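PDB 7CPX: lovastatin nonaketide synthase, polyketide synthase component from Aspergillus terreus, which builds the nonaketide precursor of lovastatin, dihydromonacolin L, as a homodimeric multidomain polyketide synthase acting with its partner LovC. Local coordinates for residues E1107-M1112 against R1143-A1148; G1182-P1187 against T1226-D1231. The protein carries 2 engineered substitutions. All coordinates share one frame; numbering follows the deposited sequence.

Both contacts lie in the predicted C-terminal hotdog fold of the dehydratase domain, and both are buried in the dimer. Their settings differ. Contact 1 sits on the domain's outer side, where a loop meets a hairpin and the ketoreductase domain closes over them. Contact 2 lies inside the fold, between the end of helix 1170-1184 and strand 1222-1230. They share a sheet: strands 1147-1152 and 1222-1230 are neighbours, joined at Ala1148 O and Thr1226 N. Arg1143 of contact 1 also reaches Ala1183 O at the helix end of contact 2. Contact 1 mixes charged groups, an imidazole and a methionine. Contact 2 sets methyl and methylene groups beside oxygens at a ring edge.

Contact 1 of 2, residues E1107-M1112 against R1143-A1148; sequences EEHPHM and RADLRA
His1109 meets Arg1147 and Asp1145 with its imidazole ring. With CG anti to the backbone N (chi1 -158°), the ring lies against Arg1147 CD. This carbon sits over the ring centre, 3.6 Å from the centroid of His1109, in a CH-pi contact. The guanidinium lies over the CE1 side of the ring, its plane turned 33° from the imidazole. His1109 CE1 lies above one guanidinium face, offset toward the rim, and is 3.2 Å from Arg1147 NH1. Asp1145 comes to the ring edge instead, with its CB 3.5 Å from His1109 NE2. Pro1110 folds back within its own segment and lies against the other imidazole face with CD, offset toward the rim. The backbone O of His1111 lies near Ala1144 CB. Met1112 then runs beside the strand pair. Its CB packs against Ala1144 CB at 4.2 Å. A bend at chi3 (86°) turns CE toward the second strand, where it lies 3.3 Å from Arg1147 O. The same methyl touches the backbone of Ala1148. The hairpin itself is tied by Ala1144 N to Arg1147 O, a hydrogen bond of 2.8 Å, across a two-residue turn at Asp1145 and Leu1146. Beyond the contact, His1109 packs edge-to-face with His2200 of the ketoreductase domain, and Asp1145 OD2 takes a weak hydrogen bond from Trp2197 NE1. Arg1147 also packs on Trp2019 of the second subunit. The chemistry is therefore that of a domain junction. Most close pairs set a carbon against a nitrogen or oxygen. The nearby arginine would tend to disfavour a proton on His1109, while the Asp1145 carboxylate might partly offset this.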
loop_
_atom_site.group_PDB
_atom_site.type_symbol
_atom_site.label_atom_id
_atom_site.label_comp_id
_atom_site.label_asym_id
_atom_site.label_seq_id
_atom_site.Cartn_x
_atom_site.Cartn_y
_atom_site.Cartn_z
ATOM N N GLU A 1107 -4.558 25.008 35.659
ATOM C CA GLU A 1107 -4.552 26.419 36.039
ATOM C C GLU A 1107 -3.130 26.987 36.077
ATOM O O GLU A 1107 -2.675 27.536 37.079
ATOM C CB GLU A 1107 -5.244 26.587 37.386
ATOM C CG GLU A 1107 -5.931 27.929 37.565
ATOM C CD GLU A 1107 -7.185 28.058 36.720
ATOM O OE1 GLU A 1107 -7.476 27.128 35.940
ATOM O OE2 GLU A 1107 -7.880 29.089 36.839
ATOM N N GLU A 1108 -2.430 26.854 34.950
ATOM C CA GLU A 1108 -1.157 27.543 34.735
ATOM C C GLU A 1108 -0.247 27.391 35.957
ATOM O O GLU A 1108 -0.001 28.334 36.707
ATOM C CB GLU A 1108 -1.392 29.016 34.396
ATOM C CG GLU A 1108 -0.130 29.765 34.001
ATOM C CD GLU A 1108 -0.416 31.172 33.513
ATOM O OE1 GLU A 1108 -1.607 31.533 33.404
ATOM O OE2 GLU A 1108 0.549 31.916 33.237
ATOM N N HIS A 1109 0.234 26.155 36.134
ATOM C CA HIS A 1109 0.828 25.668 37.375
ATOM C C HIS A 1109 1.565 26.789 38.104
ATOM O O HIS A 1109 2.370 27.509 37.500
ATOM C CB HIS A 1109 1.780 24.508 37.072
ATOM C CG HIS A 1109 2.033 23.612 38.242
ATOM N ND1 HIS A 1109 1.039 22.871 38.841
ATOM C CD2 HIS A 1109 3.167 23.349 38.933
ATOM C CE1 HIS A 1109 1.549 22.184 39.847
ATOM N NE2 HIS A 1109 2.838 22.457 39.925
ATOM N N PRO A 1110 1.309 26.960 39.408
ATOM C CA PRO A 1110 1.505 28.272 40.043
ATOM C C PRO A 1110 2.919 28.827 40.012
ATOM O O PRO A 1110 3.167 29.886 39.429
ATOM C CB PRO A 1110 1.070 28.007 41.486
ATOM C CG PRO A 1110 1.404 26.563 41.700
ATOM C CD PRO A 1110 1.046 25.907 40.406
ATOM N N HIS A 1111 3.853 28.115 40.633
ATOM C CA HIS A 1111 5.224 28.573 40.789
ATOM C C HIS A 1111 6.121 27.664 39.975
ATOM O O HIS A 1111 6.164 26.453 40.214
ATOM C CB HIS A 1111 5.665 28.552 42.252
ATOM C CG HIS A 1111 4.607 28.992 43.211
ATOM N ND1 HIS A 1111 4.485 30.296 43.638
ATOM C CD2 HIS A 1111 3.635 28.295 43.842
ATOM C CE1 HIS A 1111 3.475 30.385 44.484
ATOM N NE2 HIS A 1111 2.942 29.186 44.624
ATOM N N MET A 1112 6.830 28.245 39.018
ATOM C CA MET A 1112 7.722 27.473 38.167
ATOM C C MET A 1112 8.935 28.345 37.892
ATOM O O MET A 1112 8.805 29.422 37.304
ATOM C CB MET A 1112 7.024 27.057 36.877
ATOM C CG MET A 1112 5.561 26.690 37.052
ATOM S SD MET A 1112 4.862 25.903 35.591
ATOM C CE MET A 1112 5.303 24.197 35.899
ATOM N N ARG A 1143 9.468 25.720 35.008
ATOM C CA ARG A 1143 9.253 24.367 35.505
ATOM C C ARG A 1143 9.274 24.326 37.026
ATOM O O ARG A 1143 9.984 25.097 37.673
ATOM C CB ARG A 1143 10.317 23.401 34.976
ATOM C CG ARG A 1143 11.703 23.621 35.572
ATOM C CD ARG A 1143 12.654 22.509 35.197
ATOM N NE ARG A 1143 12.157 21.205 35.618
ATOM C CZ ARG A 1143 12.194 20.760 36.867
ATOM N NH1 ARG A 1143 12.693 21.495 37.847
ATOM N NH2 ARG A 1143 11.717 19.551 37.140
ATOM N N ALA A 1144 8.506 23.393 37.584
ATOM C CA ALA A 1144 8.545 23.099 39.010
ATOM C C ALA A 1144 7.590 21.950 39.298
ATOM O O ALA A 1144 6.692 21.653 38.506
ATOM C CB ALA A 1144 8.172 24.313 39.856
ATOM N N ASP A 1145 7.797 21.312 40.451
ATOM C CA ASP A 1145 6.907 20.260 40.934
ATOM C C ASP A 1145 6.698 19.185 39.873
ATOM O O ASP A 1145 5.582 18.720 39.637
ATOM C CB ASP A 1145 5.567 20.845 41.379
ATOM C CG ASP A 1145 5.717 21.877 42.478
ATOM O OD1 ASP A 1145 6.860 22.109 42.926
ATOM O OD2 ASP A 1145 4.693 22.457 42.893
ATOM N N LEU A 1146 7.790 18.785 39.224
ATOM C CA LEU A 1146 7.732 17.785 38.162
ATOM C C LEU A 1146 6.760 18.219 37.070
ATOM O O LEU A 1146 5.997 17.416 36.530
ATOM C CB LEU A 1146 7.344 16.415 38.723
ATOM C CG LEU A 1146 7.536 15.217 37.794
ATOM C CD1 LEU A 1146 8.971 15.139 37.313
ATOM C CD2 LEU A 1146 7.137 13.929 38.495
ATOM N N ARG A 1147 6.784 19.509 36.747
ATOM C CA ARG A 1147 5.849 20.079 35.793
ATOM C C ARG A 1147 6.522 21.238 35.078
ATOM O O ARG A 1147 7.502 21.808 35.566
ATOM C CB ARG A 1147 4.570 20.553 36.487
ATOM C CG ARG A 1147 3.308 19.899 35.973
ATOM C CD ARG A 1147 2.152 20.099 36.934
ATOM N NE ARG A 1147 2.176 19.131 38.024
ATOM C CZ ARG A 1147 1.170 18.921 38.863
ATOM N NH1 ARG A 1147 0.038 19.598 38.769
ATOM N NH2 ARG A 1147 1.303 18.007 39.818
ATOM N N ALA A 1148 5.984 21.583 33.912
ATOM C CA ALA A 1148 6.478 22.729 33.167
ATOM C C ALA A 1148 5.309 23.403 32.472
ATOM O O ALA A 1148 4.238 22.820 32.303
ATOM C CB ALA A 1148 7.555 22.333 32.151
#

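Contact 2 of 2, residues G1182-P1187 against T1226-D1231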
loop_
_atom_site.group_PDB
_atom_site.type_symbol
_atom_site.label_atom_id
_atom_site.label_comp_id
_atom_site.label_asym_id
_atom_site.label_seq_id
_atom_site.Cartn_x
_atom_site.Cartn_y
_atom_site.Cartn_z
ATOM N N GLY A 1182 11.752 19.453 29.846
ATOM C CA GLY A 1182 11.944 20.605 30.711
ATOM C C GLY A 1182 11.323 20.396 32.077
ATOM O O GLY A 1182 11.949 20.655 33.107
ATOM N N ALA A 1183 10.082 19.908 32.104
ATOM C CA ALA A 1183 9.465 19.545 33.374
ATOM C C ALA A 1183 10.291 18.488 34.091
ATOM O O ALA A 1183 10.374 18.478 35.324
ATOM C CB ALA A 1183 8.040 19.041 33.146
ATOM N N TYR A 1184 10.908 17.586 33.328
ATOM C CA TYR A 1184 11.727 16.536 33.920
ATOM C C TYR A 1184 13.062 17.080 34.408
ATOM O O TYR A 1184 13.561 16.663 35.459
ATOM C CB TYR A 1184 11.942 15.421 32.897
ATOM C CG TYR A 1184 12.998 14.411 33.274
ATOM C CD1 TYR A 1184 12.691 13.318 34.067
ATOM C CD2 TYR A 1184 14.300 14.541 32.817
ATOM C CE1 TYR A 1184 13.651 12.390 34.405
ATOM C CE2 TYR A 1184 15.265 13.618 33.149
ATOM C CZ TYR A 1184 14.937 12.543 33.941
ATOM O OH TYR A 1184 15.901 11.621 34.277
ATOM N N SER A 1185 13.653 18.012 33.663
ATOM C CA SER A 1185 14.998 18.490 33.951
ATOM C C SER A 1185 15.066 19.998 33.776
ATOM O O SER A 1185 14.554 20.537 32.790
ATOM C CB SER A 1185 16.022 17.814 33.035
ATOM O OG SER A 1185 17.334 18.267 33.312
ATOM N N SER A 1186 15.703 20.669 34.728
ATOM C CA SER A 1186 15.980 22.091 34.626
ATOM C C SER A 1186 17.285 22.315 33.878
ATOM O O SER A 1186 18.129 21.419 33.795
ATOM C CB SER A 1186 16.072 22.711 36.018
ATOM O OG SER A 1186 17.355 22.504 36.580
ATOM N N PRO A 1187 17.485 23.500 33.308
ATOM C CA PRO A 1187 18.782 23.792 32.690
ATOM C C PRO A 1187 19.897 23.743 33.722
ATOM O O PRO A 1187 19.747 24.218 34.850
ATOM C CB PRO A 1187 18.595 25.200 32.118
ATOM C CG PRO A 1187 17.500 25.794 32.928
ATOM C CD PRO A 1187 16.576 24.656 33.241
ATOM N N THR A 1226 2.486 21.038 30.898
ATOM C CA THR A 1226 2.963 19.674 30.719
ATOM C C THR A 1226 3.321 19.079 32.069
ATOM O O THR A 1226 3.945 19.743 32.905
ATOM C CB THR A 1226 4.174 19.634 29.782
ATOM O OG1 THR A 1226 4.806 18.351 29.862
ATOM C CG2 THR A 1226 5.167 20.712 30.154
ATOM N N ILE A 1227 2.925 17.826 32.263
ATOM C CA ILE A 1227 3.236 17.052 33.456
ATOM C C ILE A 1227 4.244 15.989 33.062
ATOM O O ILE A 1227 4.022 15.243 32.101
ATOM C CB ILE A 1227 1.980 16.393 34.055
ATOM C CG1 ILE A 1227 0.705 17.161 33.685
ATOM C CG2 ILE A 1227 2.122 16.262 35.561
ATOM C CD1 ILE A 1227 0.634 18.565 34.224
ATOM N N ASN A 1228 5.351 15.918 33.795
ATOM C CA ASN A 1228 6.289 14.810 33.636
ATOM C C ASN A 1228 5.804 13.658 34.516
ATOM O O ASN A 1228 6.332 13.374 35.593
ATOM C CB ASN A 1228 7.705 15.251 33.978
ATOM C CG ASN A 1228 8.723 14.138 33.820
ATOM O OD1 ASN A 1228 9.709 14.086 34.551
ATOM N ND2 ASN A 1228 8.491 13.243 32.866
ATOM N N THR A 1229 4.760 12.987 34.022
ATOM C CA THR A 1229 4.030 12.019 34.835
ATOM C C THR A 1229 4.958 10.964 35.416
ATOM O O THR A 1229 4.861 10.624 36.600
ATOM C CB THR A 1229 2.931 11.359 34.002
ATOM O OG1 THR A 1229 3.506 10.755 32.838
ATOM C CG2 THR A 1229 1.899 12.386 33.578
ATOM N N TYR A 1230 5.862 10.430 34.601
ATOM C CA TYR A 1230 6.841 9.457 35.058
ATOM C C TYR A 1230 8.233 10.014 34.814
ATOM O O TYR A 1230 8.533 10.485 33.713
ATOM C CB TYR A 1230 6.676 8.115 34.349
ATOM C CG TYR A 1230 7.292 6.974 35.113
ATOM C CD1 TYR A 1230 8.632 6.663 34.966
ATOM C CD2 TYR A 1230 6.536 6.217 35.995
ATOM C CE1 TYR A 1230 9.202 5.629 35.669
ATOM C CE2 TYR A 1230 7.097 5.177 36.703
ATOM C CZ TYR A 1230 8.431 4.887 36.538
ATOM O OH TYR A 1230 8.998 3.848 37.240
ATOM N N ASP A 1231 9.078 9.957 35.844
ATOM C CA ASP A 1231 10.390 10.583 35.777
ATOM C C ASP A 1231 11.484 9.746 36.425
ATOM O O ASP A 1231 12.589 10.261 36.636
ATOM C CB ASP A 1231 10.340 11.951 36.448
ATOM C CG ASP A 1231 10.191 11.855 37.952
ATOM O OD1 ASP A 1231 9.541 10.898 38.424
ATOM O OD2 ASP A 1231 10.721 12.735 38.662
#
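Tyr1184 and Asn1228 both carry CG anti to the backbone N (chi1 168° and -180°). These torsions set Tyr1184 CG and Asn1228 CG so that the amide oxygen reaches the tyrosine ring edge. Asn1228 OD1 lies at that edge, in the ring plane, 3.1 Å from Tyr1184 CD1. The same oxygen is 3.1 Å from Tyr1184 CB, so it sits where the ring joins its methylene. Amide and ring planes are 83° apart. This is an edge approach, with oxygen against C-H groups and the two flat groups not stacked. Asp1231 meets the same edge further out. Its CB is 3.6 Å from Tyr1184 CD1, and its backbone O is 3.3 Å from Tyr1184 CE1. One residue earlier, Ala1183 points its methyl at the strand. Its CB packs on Asn1228 CB at 3.9 Å and lies 4.2 Å from Thr1226 O. Thr1226 CG2 is at the limit of this contact, 4.5 Å from Ala1183 CB. The polar ends find partners nearby. Tyr1184 OH is hydrogen-bonded to Arg1191 O, and Asp1231 OD2 forms a salt bridge with Arg1191 NH2, so one arginine holds both sides. Asn1228 ND2 has a weak hydrogen bond to Ser1237 O. The strand is irregular here. Asn1228 is the centre of an inverse gamma turn, and Thr1229 and Tyr1230 form a classic beta bulge opposite Ser1237. Helix 1170-1184 stops at this point, for Ser1185 is the first residue to leave helical angles. The same helix carries Asp1174, the predicted proton donor of the dehydratase. A curved antiparallel sheet wrapped round a long central helix is the hallmark of the hotdog fold, consistent with this contact of helix end and strand.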